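Local coordinates for protein D-xylonate dehydratase (Caulobacter crescentus, PDB 5OYN) that catalyses the dehydration of D-xylonate to 2-dehydro-3-deoxy-D-arabinonate in D-xylose degradation, and dehydrates D-gluconate about as efficiently, using a [2Fe-2S] cluster and magnesium, at residues H97-N102 and N113-G118; V131-G136 and M146-V151; T107-R112 and D495-G500; A60-D65 and R71-L76. All coordinates share one frame; numbering follows the deposited sequence.

How the interactions relate
Along the chain, interaction 4 comes first, closing the turn from strand 56-61 into helix 73-87. Interactions 1 and 3, with centres about 12 Å apart, share helix 109-125 and their segments alternate along the chain, 495-500 of the C-terminal family region joining last from far downstream. Interaction 2, on strand 130-135 and helix 141-151, is nested in the loop that interaction 3 closes. Strands 56-61 and 130-135 are neighbours in one parallel four-stranded sheet, so interactions 2 and 4, with centres about 15 Å apart, sit on a common framework. Interactions 1 and 3 meet beside the magnesium, where Glu101 and Arg497 form a salt bridge, so the metal site draws on both halves of the chain.

Interaction 1 of 4, residues H97-N102 and N113-G118; sequences HPIFEN and NLSYLG. With MG (magnesium ion), chain E; FES (Fe2/s2 (inorganic) cluster), chain F.
One face of the His97 imidazole is covered by Leu114, whose CD2 methyl makes a CH-pi contact 3.9 Å from the ring centroid and 20° off the normal, displaced toward the rim on the NE2 side. The two side chains cross at about a right angle. With CG anti to the backbone N (chi1 -179°), the imidazole extends over the helix surface, and NE2 has a weak hydrogen bond to Asp111. The other aromatic ring, Phe100, turns its edge to the iron-sulfur cluster, CE1 lying 4.0 Å from S1 near the ring plane, and Phe40 of the second subunit meets it edge-to-face.

Ser115 packs against the loop through its CB, 3.9 Å from both His97 CB and Ile99 CD1. No direct hydrogen bond spans the segments; a water accepts from His97 N and donates to Ser115 O. Beyond Ile99 the loop enters the active site, where Glu101 OE1 binds magnesium at 2.1 Å in a site that also includes Asp138, Glu472, the carboxylated lysine at position 139 and a water.

The loop runs from strand 90-95 across helix 109-125 to the cofactors. Trp565 of helix 564-572 packs on Leu114, and helix 141-151 lies against Tyr116.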
loop_
_atom_site.group_PDB
_atom_site.type_symbol
_atom_site.label_atom_id
_atom_site.label_comp_id
_atom_site.label_asym_id
_atom_site.label_seq_id
_atom_site.Cartn_x
_atom_site.Cartn_y
_atom_site.Cartn_z
ATOM N N HIS A 97 -7.408 -4.399 18.941
ATOM C CA HIS A 97 -6.498 -5.381 19.500
ATOM C C HIS A 97 -6.444 -6.596 18.572
ATOM O O HIS A 97 -7.497 -7.080 18.134
ATOM C CB HIS A 97 -6.970 -5.762 20.902
ATOM C CG HIS A 97 -6.091 -6.752 21.590
ATOM N ND1 HIS A 97 -4.790 -6.470 21.946
ATOM C CD2 HIS A 97 -6.323 -8.028 21.978
ATOM C CE1 HIS A 97 -4.259 -7.530 22.529
ATOM N NE2 HIS A 97 -5.167 -8.489 22.559
ATOM N N PRO A 98 -5.258 -7.069 18.197
ATOM C CA PRO A 98 -5.172 -8.194 17.259
ATOM C C PRO A 98 -5.479 -9.513 17.932
ATOM O O PRO A 98 -5.238 -9.703 19.125
ATOM C CB PRO A 98 -3.710 -8.152 16.796
ATOM C CG PRO A 98 -2.984 -7.571 17.939
ATOM C CD PRO A 98 -3.927 -6.511 18.487
ATOM N N ILE A 99 -6.022 -10.436 17.142
ATOM C CA ILE A 99 -6.395 -11.760 17.634
ATOM C C ILE A 99 -6.092 -12.791 16.553
ATOM O O ILE A 99 -6.656 -12.734 15.453
ATOM C CB ILE A 99 -7.875 -11.852 18.035
ATOM C CG1 ILE A 99 -8.279 -10.697 18.975
ATOM C CG2 ILE A 99 -8.149 -13.230 18.633
ATOM C CD1 ILE A 99 -9.678 -10.836 19.592
ATOM N N PHE A 100 -5.209 -13.737 16.870
ATOM C CA PHE A 100 -4.822 -14.826 15.980
ATOM C C PHE A 100 -4.933 -16.085 16.826
ATOM O O PHE A 100 -4.057 -16.357 17.652
ATOM C CB PHE A 100 -3.412 -14.626 15.430
ATOM C CG PHE A 100 -2.900 -15.772 14.589
ATOM C CD1 PHE A 100 -3.779 -16.651 13.957
ATOM C CD2 PHE A 100 -1.528 -15.960 14.417
ATOM C CE1 PHE A 100 -3.304 -17.703 13.193
ATOM C CE2 PHE A 100 -1.044 -17.017 13.647
ATOM C CZ PHE A 100 -1.939 -17.893 13.038
ATOM N N GLU A 101 -6.003 -16.850 16.605
ATOM C CA GLU A 101 -6.317 -17.970 17.485
ATOM C C GLU A 101 -5.218 -19.037 17.487
ATOM O O GLU A 101 -4.920 -19.626 18.535
ATOM C CB GLU A 101 -7.661 -18.577 17.083
ATOM C CG GLU A 101 -7.995 -19.872 17.807
ATOM C CD GLU A 101 -9.019 -19.674 18.924
ATOM O OE1 GLU A 101 -9.598 -20.703 19.371
ATOM O OE2 GLU A 101 -9.245 -18.501 19.337
ATOM N N ASN A 102 -4.591 -19.293 16.336
ATOM C CA ASN A 102 -3.676 -20.428 16.242
ATOM C C ASN A 102 -2.450 -20.251 17.138
ATOM O O ASN A 102 -1.989 -21.218 17.755
ATOM C CB ASN A 102 -3.249 -20.647 14.793
ATOM C CG ASN A 102 -4.120 -21.651 14.056
ATOM O OD1 ASN A 102 -5.169 -22.087 14.544
ATOM N ND2 ASN A 102 -3.681 -22.025 12.861
ATOM N N ASN A 113 -12.624 -10.257 25.004
ATOM C CA ASN A 113 -13.133 -9.214 25.883
ATOM C C ASN A 113 -12.213 -7.999 25.882
ATOM O O ASN A 113 -12.688 -6.856 25.901
ATOM C CB ASN A 113 -13.329 -9.779 27.294
ATOM C CG ASN A 113 -14.557 -10.707 27.398
ATOM O OD1 ASN A 113 -15.515 -10.588 26.629
ATOM N ND2 ASN A 113 -14.525 -11.623 28.356
ATOM N N LEU A 114 -10.895 -8.228 25.829
ATOM C CA LEU A 114 -9.938 -7.124 25.760
ATOM C C LEU A 114 -10.112 -6.317 24.478
ATOM O O LEU A 114 -10.063 -5.085 24.498
ATOM C CB LEU A 114 -8.512 -7.659 25.875
ATOM C CG LEU A 114 -7.368 -6.651 25.731
ATOM C CD1 LEU A 114 -7.508 -5.481 26.680
ATOM C CD2 LEU A 114 -6.023 -7.338 25.925
ATOM N N SER A 115 -10.306 -6.992 23.350
ATOM C CA SER A 115 -10.588 -6.276 22.115
ATOM C C SER A 115 -11.918 -5.537 22.218
ATOM O O SER A 115 -12.043 -4.395 21.762
ATOM C CB SER A 115 -10.575 -7.264 20.946
ATOM O OG SER A 115 -10.856 -6.646 19.706
ATOM N N TYR A 116 -12.915 -6.170 22.842
ATOM C CA TYR A 116 -14.213 -5.538 23.064
ATOM C C TYR A 116 -14.060 -4.185 23.754
ATOM O O TYR A 116 -14.588 -3.170 23.286
ATOM C CB TYR A 116 -15.100 -6.471 23.898
ATOM C CG TYR A 116 -16.272 -5.774 24.562
ATOM C CD1 TYR A 116 -17.426 -5.475 23.842
ATOM C CD2 TYR A 116 -16.226 -5.406 25.907
ATOM C CE1 TYR A 116 -18.497 -4.825 24.438
ATOM C CE2 TYR A 116 -17.294 -4.747 26.513
ATOM C CZ TYR A 116 -18.424 -4.464 25.772
ATOM O OH TYR A 116 -19.489 -3.821 26.358
ATOM N N LEU A 117 -13.339 -4.158 24.880
ATOM C CA LEU A 117 -13.160 -2.925 25.641
ATOM C C LEU A 117 -12.630 -1.817 24.762
ATOM O O LEU A 117 -13.183 -0.714 24.730
ATOM C CB LEU A 117 -12.202 -3.157 26.810
ATOM C CG LEU A 117 -12.708 -4.101 27.902
ATOM C CD1 LEU A 117 -11.578 -4.598 28.805
ATOM C CD2 LEU A 117 -13.805 -3.408 28.698
ATOM N N GLY A 118 -11.550 -2.104 24.034
ATOM C CA GLY A 118 -10.905 -1.086 23.229
ATOM C C GLY A 118 -11.753 -0.617 22.072
ATOM O O GLY A 118 -11.676 0.550 21.677
HETATM MG MG MG E . -10.926 -21.342 17.904
HETATM FE FE1 FES F . -7.903 -17.743 12.534
HETATM FE FE2 FES F . -8.666 -20.690 12.769
HETATM S S1 FES F . -6.776 -19.578 13.011
HETATM S S2 FES F . -9.588 -18.946 11.783
HETATM O O HOH W 1 -9.135 -3.357 21.126
HETATM O O HOH W 2 -11.932 -22.822 16.685
#

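Interaction 2 of 4, residues V131-G136 and M146-V151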
loop_
_atom_site.group_PDB
_atom_site.type_symbol
_atom_site.label_atom_id
_atom_site.label_comp_id
_atom_site.label_asym_id
_atom_site.label_seq_id
_atom_site.Cartn_x
_atom_site.Cartn_y
_atom_site.Cartn_z
ATOM N N VAL A 131 -20.164 2.184 11.604
ATOM C CA VAL A 131 -18.967 1.354 11.601
ATOM C C VAL A 131 -19.131 0.176 10.645
ATOM O O VAL A 131 -20.236 -0.322 10.406
ATOM C CB VAL A 131 -18.621 0.870 13.018
ATOM C CG1 VAL A 131 -19.608 -0.171 13.474
ATOM C CG2 VAL A 131 -17.197 0.326 13.052
ATOM N N VAL A 132 -18.010 -0.236 10.061
ATOM C CA VAL A 132 -17.914 -1.466 9.295
ATOM C C VAL A 132 -16.957 -2.370 10.051
ATOM O O VAL A 132 -15.764 -2.063 10.169
ATOM C CB VAL A 132 -17.432 -1.211 7.868
ATOM C CG1 VAL A 132 -17.242 -2.536 7.147
ATOM C CG2 VAL A 132 -18.420 -0.326 7.143
ATOM N N LEU A 133 -17.487 -3.465 10.587
ATOM C CA LEU A 133 -16.714 -4.408 11.387
ATOM C C LEU A 133 -16.126 -5.456 10.446
ATOM O O LEU A 133 -16.872 -6.217 9.816
ATOM C CB LEU A 133 -17.594 -5.061 12.459
ATOM C CG LEU A 133 -18.364 -4.160 13.422
ATOM C CD1 LEU A 133 -19.368 -4.956 14.193
ATOM C CD2 LEU A 133 -17.431 -3.437 14.377
ATOM N N THR A 134 -14.797 -5.499 10.347
ATOM C CA THR A 134 -14.115 -6.514 9.550
ATOM C C THR A 134 -13.854 -7.714 10.448
ATOM O O THR A 134 -13.431 -7.555 11.595
ATOM C CB THR A 134 -12.803 -5.987 8.948
ATOM O OG1 THR A 134 -11.863 -5.711 9.992
ATOM C CG2 THR A 134 -13.024 -4.704 8.133
ATOM N N THR A 135 -14.145 -8.910 9.948
ATOM C CA THR A 135 -14.142 -10.101 10.787
ATOM C C THR A 135 -13.608 -11.286 10.001
ATOM O O THR A 135 -13.726 -11.344 8.773
ATOM C CB THR A 135 -15.550 -10.479 11.303
ATOM O OG1 THR A 135 -16.352 -10.901 10.196
ATOM C CG2 THR A 135 -16.242 -9.308 12.010
ATOM N N GLY A 136 -13.053 -12.245 10.737
ATOM C CA GLY A 136 -12.575 -13.491 10.181
ATOM C C GLY A 136 -12.199 -14.492 11.256
ATOM O O GLY A 136 -13.015 -15.349 11.599
ATOM N N MET A 146 -20.198 -7.452 19.774
ATOM C CA MET A 146 -20.362 -7.050 21.169
ATOM C C MET A 146 -20.077 -5.561 21.361
ATOM O O MET A 146 -20.879 -4.829 21.952
ATOM C CB MET A 146 -19.453 -7.887 22.065
ATOM C CG MET A 146 -19.974 -9.286 22.293
ATOM S SD MET A 146 -18.719 -10.424 22.912
ATOM C CE MET A 146 -17.921 -9.449 24.187
ATOM N N ALA A 147 -18.950 -5.086 20.832
ATOM C CA ALA A 147 -18.564 -3.695 21.037
ATOM C C ALA A 147 -19.506 -2.744 20.318
ATOM O O ALA A 147 -19.877 -1.697 20.863
ATOM C CB ALA A 147 -17.125 -3.481 20.569
ATOM N N ALA A 148 -19.894 -3.075 19.087
ATOM C CA ALA A 148 -20.781 -2.177 18.361
ATOM C C ALA A 148 -22.134 -2.037 19.055
ATOM O O ALA A 148 -22.738 -0.962 19.000
ATOM C CB ALA A 148 -20.964 -2.651 16.918
ATOM N N THR A 149 -22.634 -3.097 19.715
ATOM C CA THR A 149 -23.964 -2.958 20.298
ATOM C C THR A 149 -23.922 -2.170 21.602
ATOM O O THR A 149 -24.802 -1.336 21.843
ATOM C CB THR A 149 -24.640 -4.318 20.517
ATOM O OG1 THR A 149 -24.146 -4.918 21.713
ATOM C CG2 THR A 149 -24.398 -5.245 19.370
ATOM N N THR A 150 -22.912 -2.409 22.448
ATOM C CA THR A 150 -22.746 -1.604 23.656
ATOM C C THR A 150 -22.806 -0.122 23.329
ATOM O O THR A 150 -23.482 0.655 24.011
ATOM C CB THR A 150 -21.422 -1.930 24.347
ATOM O OG1 THR A 150 -21.447 -3.273 24.846
ATOM C CG2 THR A 150 -21.182 -0.983 25.502
ATOM N N VAL A 151 -22.110 0.289 22.274
ATOM C CA VAL A 151 -22.155 1.690 21.883
ATOM C C VAL A 151 -23.421 1.976 21.094
ATOM O O VAL A 151 -24.051 3.028 21.267
ATOM C CB VAL A 151 -20.883 2.054 21.107
ATOM C CG1 VAL A 151 -21.006 3.440 20.473
ATOM C CG2 VAL A 151 -19.691 1.985 22.045
#
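Leu133 reaches from strand 130-135 to the surface of helix 141-151 and sets its CD1 methyl against Ala148, with 3.9 Å between Leu133 CD1 and Ala148 CB. Its CG stands anti to the carbonyl carbon (chi1 -55°), and from there the CD1 branch continues outward to the helix. Two residues earlier on the strand, Val131 points to the same side, and its CG1 approaches Ala148 CB more loosely at 4.5 Å. The single alanine methyl is therefore met by one methyl from each of two strand residues.

The backbones stay well apart, with 7.8 Å between the CA atoms of Val131 and Ala148. Strand 130-135, helix 141-151 and strand 155-159 form a beta-alpha-beta crossover, since the two strands are parallel neighbours in the sheet. Ala155 of the returning strand also touches both Val131 and Ala148, so the helix rests on both strands that it connects. On the helix itself, Met146 O accepts from Thr150 N and from Thr149 OG1, which lies 3.3 Å away and tilted 31° from the carbonyl plane; the Thr149 hydroxyl is thereby turned back onto its own helix. Met146 packs outward against helices 109-125 and 289-299.

Across the contact, all the touching groups are aliphatic and buried, and no hydrogen bond joins the segments. Between these two segments the contact is thus purely apolar and depends on the fit of the Leu133 and Val131 methyls against Ala148, while the backbones of Val132 and Leu133 are hydrogen-bonded to strands 56-61 and 155-159.

Interaction 3 of 4, residues T107-R112 and D495-G500; sequences TAALDR and DGRQSG
Ala109 and Arg497 are the closest backbone approach, yet their CA atoms remain 9.9 Å apart, so the long arginine side chain has to bridge the distance. The contact lies at the junction of the N-terminal and C-terminal regions of the IlvD/Edd family: 107-112 leads into helix 109-125, whereas 495-500 is an irregular loop after strand 492-494. Thr107 forms an ST turn at the helix entrance, its OG1 accepting from Ala109 N at 3.2 Å in an almost straight bond (172°). This capping hydroxyl also hydrogen-bonds to Ser470 O, which brings a further segment of the C-terminal region to the helix start.

Arg497 sends its guanidinium toward this turn after a bend at chi3 (-29°). Arg497 NH1 packs 3.5 Å from Ala109 CB. The rest of the polar end is held elsewhere: NE donates to Asn288 OD1, and NH2 forms a salt bridge with the magnesium ligand Glu101. The nearest side-chain atoms of Arg497 and Glu472, another ligand, are about 3 Å apart, and the nearest Arg497 side-chain atom is about 4 Å from the magnesium itself. Its positive charge probably offsets part of the negative charge of these carboxylates. Thr107 OG1 lies near the guanidinium plane at its edge, but at 4.0 Å from Arg497 NH1 the pair is not hydrogen-bonded.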
loop_
_atom_site.group_PDB
_atom_site.type_symbol
_atom_site.label_atom_id
_atom_site.label_comp_id
_atom_site.label_asym_id
_atom_site.label_seq_id
_atom_site.Cartn_x
_atom_site.Cartn_y
_atom_site.Cartn_z
ATOM N N THR A 107 -4.326 -18.730 25.435
ATOM C CA THR A 107 -5.417 -18.971 24.495
ATOM C C THR A 107 -5.932 -17.630 23.998
ATOM O O THR A 107 -5.821 -16.615 24.692
ATOM C CB THR A 107 -6.575 -19.776 25.116
ATOM O OG1 THR A 107 -7.704 -19.770 24.229
ATOM C CG2 THR A 107 -6.988 -19.177 26.440
ATOM N N ALA A 108 -6.491 -17.634 22.783
ATOM C CA ALA A 108 -7.072 -16.416 22.227
ATOM C C ALA A 108 -8.416 -16.057 22.854
ATOM O O ALA A 108 -8.905 -14.942 22.621
ATOM C CB ALA A 108 -7.224 -16.546 20.712
ATOM N N ALA A 109 -9.023 -16.961 23.640
ATOM C CA ALA A 109 -10.244 -16.604 24.352
ATOM C C ALA A 109 -10.020 -15.423 25.283
ATOM O O ALA A 109 -10.968 -14.686 25.585
ATOM C CB ALA A 109 -10.769 -17.805 25.138
ATOM N N LEU A 110 -8.781 -15.220 25.724
ATOM C CA LEU A 110 -8.469 -14.100 26.596
ATOM C C LEU A 110 -8.706 -12.763 25.911
ATOM O O LEU A 110 -8.933 -11.751 26.582
ATOM C CB LEU A 110 -7.014 -14.196 27.041
ATOM C CG LEU A 110 -6.775 -15.117 28.225
ATOM C CD1 LEU A 110 -5.291 -15.190 28.525
ATOM C CD2 LEU A 110 -7.540 -14.575 29.402
ATOM N N ASP A 111 -8.653 -12.736 24.586
ATOM C CA ASP A 111 -8.541 -11.479 23.864
ATOM C C ASP A 111 -9.879 -10.909 23.428
ATOM O O ASP A 111 -9.969 -9.699 23.193
ATOM C CB ASP A 111 -7.634 -11.668 22.649
ATOM C CG ASP A 111 -6.167 -11.706 23.037
ATOM O OD1 ASP A 111 -5.821 -11.039 24.039
ATOM O OD2 ASP A 111 -5.367 -12.397 22.361
ATOM N N ARG A 112 -10.919 -11.741 23.329
ATOM C CA ARG A 112 -12.190 -11.247 22.825
ATOM C C ARG A 112 -12.709 -10.107 23.685
ATOM O O ARG A 112 -13.154 -9.077 23.165
ATOM C CB ARG A 112 -13.202 -12.376 22.763
ATOM C CG ARG A 112 -14.481 -11.978 22.080
ATOM C CD ARG A 112 -15.601 -12.916 22.457
ATOM N NE ARG A 112 -16.189 -12.515 23.726
ATOM C CZ ARG A 112 -16.885 -13.318 24.519
ATOM N NH1 ARG A 112 -17.095 -14.581 24.180
ATOM N NH2 ARG A 112 -17.378 -12.847 25.651
ATOM N N ASP A 495 -14.208 -29.034 31.194
ATOM C CA ASP A 495 -14.702 -27.687 31.465
ATOM C C ASP A 495 -14.061 -26.636 30.559
ATOM O O ASP A 495 -14.289 -25.434 30.760
ATOM C CB ASP A 495 -14.497 -27.314 32.946
ATOM C CG ASP A 495 -13.024 -27.263 33.357
ATOM O OD1 ASP A 495 -12.168 -27.770 32.597
ATOM O OD2 ASP A 495 -12.717 -26.714 34.445
ATOM N N GLY A 496 -13.267 -27.066 29.580
ATOM C CA GLY A 496 -12.765 -26.209 28.535
ATOM C C GLY A 496 -13.543 -26.372 27.244
ATOM O O GLY A 496 -14.692 -26.829 27.229
ATOM N N ARG A 497 -12.895 -25.989 26.139
ATOM C CA ARG A 497 -13.485 -25.969 24.799
ATOM C C ARG A 497 -12.705 -26.909 23.882
ATOM O O ARG A 497 -11.783 -27.605 24.306
ATOM C CB ARG A 497 -13.517 -24.537 24.244
ATOM C CG ARG A 497 -13.810 -23.457 25.301
ATOM C CD ARG A 497 -14.082 -22.081 24.714
ATOM N NE ARG A 497 -13.384 -21.907 23.447
ATOM C CZ ARG A 497 -12.137 -21.462 23.331
ATOM N NH1 ARG A 497 -11.456 -21.120 24.409
ATOM N NH2 ARG A 497 -11.578 -21.356 22.136
ATOM N N GLN A 498 -13.101 -26.944 22.613
ATOM C CA GLN A 498 -12.327 -27.617 21.581
ATOM C C GLN A 498 -12.456 -26.804 20.309
ATOM O O GLN A 498 -13.394 -26.016 20.159
ATOM C CB GLN A 498 -12.803 -29.048 21.338
ATOM C CG GLN A 498 -14.070 -29.121 20.518
ATOM C CD GLN A 498 -14.599 -30.528 20.411
ATOM O OE1 GLN A 498 -14.025 -31.471 20.969
ATOM N NE2 GLN A 498 -15.693 -30.688 19.674
ATOM N N SER A 499 -11.510 -26.995 19.388
ATOM C CA SER A 499 -11.550 -26.234 18.143
ATOM C C SER A 499 -12.842 -26.517 17.390
ATOM O O SER A 499 -13.309 -27.659 17.326
ATOM C CB SER A 499 -10.348 -26.575 17.262
ATOM O OG SER A 499 -10.343 -25.800 16.071
ATOM N N GLY A 500 -13.420 -25.470 16.807
ATOM C CA GLY A 500 -14.596 -25.641 15.976
ATOM C C GLY A 500 -14.358 -26.610 14.837
ATOM O O GLY A 500 -15.285 -27.037 14.148
#

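Interaction 4 of 4, residues A60-D65 and R71-L76; sequences AQTGSD and RIHLDL
Asp65 and Arg71 close the loop between strand 56-61 and helix 73-87, the first connection of a beta-alpha-beta unit completed by strand 90-95, with a salt bridge. Asp65 OD1 receives Arg71 NE at 3.0 Å, nearly along its C-O axis, and a weaker bond from NH2 at 3.3 Å. One carboxylate oxygen thus accepts from NE and, weakly, from NH2, at the edge of the guanidinium, and the two flat groups are nearly coplanar, 23° apart. The arginine chain is extended from CG to NE and runs past Ser64 O to reach this oxygen. Tyr43 of the second subunit makes a cation-pi contact with Arg71 and hydrogen-bonds to Asp65 O, so the bridge forms part of the subunit interface.

Hydrogen bonding centres on Gln61. Bent at chi2 (62°), its side chain turns the amide to the helix: NE2 donates to His73 O at 2.9 Å, nearly in its own amide plane but from above the carbonyl plane. NE2 also bonds to Glu93, while OE1 accepts from Gly63 N at 3.0 Å. Both ends of the amide are therefore engaged, which fixes its rotation and ties the strand end to the helix start. His73 bonds through NE2 to Thr135 O of strand 130-135.

Van der Waals contacts come from Leu74, whose CD1 meets Ser64 CA and whose CD2 lies 3.6 Å from Gly63 O. Beside it the two backbones are in van der Waals contact, 3.6 Å between Gly63 CA and Arg71 CA.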
loop_
_atom_site.group_PDB
_atom_site.type_symbol
_atom_site.label_atom_id
_atom_site.label_comp_id
_atom_site.label_asym_id
_atom_site.label_seq_id
_atom_site.Cartn_x
_atom_site.Cartn_y
_atom_site.Cartn_z
ATOM N N ALA A 60 -13.301 -0.848 11.300
ATOM C CA ALA A 60 -12.488 -1.467 12.348
ATOM C C ALA A 60 -11.654 -2.571 11.709
ATOM O O ALA A 60 -12.142 -3.680 11.464
ATOM C CB ALA A 60 -13.346 -1.983 13.493
ATOM N N GLN A 61 -10.388 -2.241 11.427
ATOM C CA GLN A 61 -9.467 -3.128 10.730
ATOM C C GLN A 61 -8.946 -4.205 11.664
ATOM O O GLN A 61 -8.410 -3.907 12.735
ATOM C CB GLN A 61 -8.293 -2.330 10.173
ATOM C CG GLN A 61 -7.263 -3.188 9.477
ATOM C CD GLN A 61 -7.839 -3.904 8.273
ATOM O OE1 GLN A 61 -8.396 -4.992 8.401
ATOM N NE2 GLN A 61 -7.725 -3.286 7.095
ATOM N N THR A 62 -9.071 -5.457 11.247
ATOM C CA THR A 62 -8.565 -6.555 12.050
ATOM C C THR A 62 -7.396 -7.281 11.408
ATOM O O THR A 62 -6.719 -8.057 12.095
ATOM C CB THR A 62 -9.686 -7.556 12.350
ATOM O OG1 THR A 62 -10.269 -8.017 11.120
ATOM C CG2 THR A 62 -10.748 -6.899 13.251
ATOM N N GLY A 63 -7.128 -7.032 10.129
ATOM C CA GLY A 63 -6.047 -7.720 9.453
ATOM C C GLY A 63 -4.708 -7.102 9.794
ATOM O O GLY A 63 -4.591 -5.893 9.983
ATOM N N SER A 64 -3.691 -7.962 9.889
ATOM C CA SER A 64 -2.296 -7.546 10.021
ATOM C C SER A 64 -1.414 -8.769 9.810
ATOM O O SER A 64 -1.901 -9.900 9.710
ATOM C CB SER A 64 -2.011 -6.915 11.378
ATOM O OG SER A 64 -1.900 -7.930 12.352
ATOM N N ASP A 65 -0.096 -8.517 9.750
ATOM C CA ASP A 65 0.886 -9.596 9.650
ATOM C C ASP A 65 0.728 -10.613 10.776
ATOM O O ASP A 65 0.980 -11.802 10.570
ATOM C CB ASP A 65 2.311 -9.032 9.672
ATOM C CG ASP A 65 2.663 -8.234 8.417
ATOM O OD1 ASP A 65 1.925 -8.321 7.407
ATOM O OD2 ASP A 65 3.694 -7.517 8.442
ATOM N N ARG A 71 -5.983 -10.889 7.463
ATOM C CA ARG A 71 -5.120 -9.966 6.746
ATOM C C ARG A 71 -5.656 -9.610 5.364
ATOM O O ARG A 71 -5.268 -8.567 4.819
ATOM C CB ARG A 71 -3.724 -10.568 6.650
ATOM C CG ARG A 71 -2.666 -9.648 6.095
ATOM C CD ARG A 71 -1.333 -10.354 6.172
ATOM N NE ARG A 71 -0.208 -9.530 5.743
ATOM C CZ ARG A 71 0.158 -9.367 4.473
ATOM N NH1 ARG A 71 -0.524 -9.955 3.490
ATOM N NH2 ARG A 71 1.208 -8.607 4.192
ATOM N N ILE A 72 -6.549 -10.435 4.796
ATOM C CA ILE A 72 -7.193 -10.090 3.527
ATOM C C ILE A 72 -7.919 -8.749 3.617
ATOM O O ILE A 72 -8.128 -8.072 2.600
ATOM C CB ILE A 72 -8.154 -11.218 3.071
ATOM C CG1 ILE A 72 -8.693 -10.931 1.669
ATOM C CG2 ILE A 72 -9.312 -11.403 4.047
ATOM C CD1 ILE A 72 -7.865 -11.517 0.571
ATOM N N HIS A 73 -8.291 -8.328 4.822
ATOM C CA HIS A 73 -8.903 -7.021 4.961
ATOM C C HIS A 73 -7.924 -5.886 4.707
ATOM O O HIS A 73 -8.356 -4.739 4.615
ATOM C CB HIS A 73 -9.527 -6.883 6.346
ATOM C CG HIS A 73 -10.740 -7.735 6.547
ATOM N ND1 HIS A 73 -11.959 -7.432 5.984
ATOM C CD2 HIS A 73 -10.920 -8.884 7.241
ATOM C CE1 HIS A 73 -12.844 -8.350 6.331
ATOM N NE2 HIS A 73 -12.238 -9.245 7.093
ATOM N N LEU A 74 -6.625 -6.158 4.585
ATOM C CA LEU A 74 -5.713 -5.085 4.198
ATOM C C LEU A 74 -5.906 -4.702 2.737
ATOM O O LEU A 74 -5.799 -3.519 2.388
ATOM C CB LEU A 74 -4.267 -5.492 4.471
ATOM C CG LEU A 74 -3.934 -5.618 5.964
ATOM C CD1 LEU A 74 -2.481 -6.020 6.189
ATOM C CD2 LEU A 74 -4.267 -4.331 6.716
ATOM N N ASP A 75 -6.225 -5.672 1.874
ATOM C CA ASP A 75 -6.570 -5.356 0.493
ATOM C C ASP A 75 -8.049 -5.021 0.323
ATOM O O ASP A 75 -8.382 -4.160 -0.505
ATOM C CB ASP A 75 -6.162 -6.511 -0.437
ATOM C CG ASP A 75 -6.096 -6.091 -1.931
ATOM O OD1 ASP A 75 -4.998 -6.204 -2.560
ATOM O OD2 ASP A 75 -7.148 -5.672 -2.478
ATOM N N LEU A 76 -8.952 -5.633 1.111
ATOM C CA LEU A 76 -10.374 -5.344 0.930
ATOM C C LEU A 76 -10.765 -3.988 1.477
ATOM O O LEU A 76 -11.783 -3.438 1.043
ATOM C CB LEU A 76 -11.258 -6.380 1.606
ATOM C CG LEU A 76 -11.207 -7.835 1.199
ATOM C CD1 LEU A 76 -12.107 -8.592 2.174
ATOM C CD2 LEU A 76 -11.668 -7.987 -0.225
#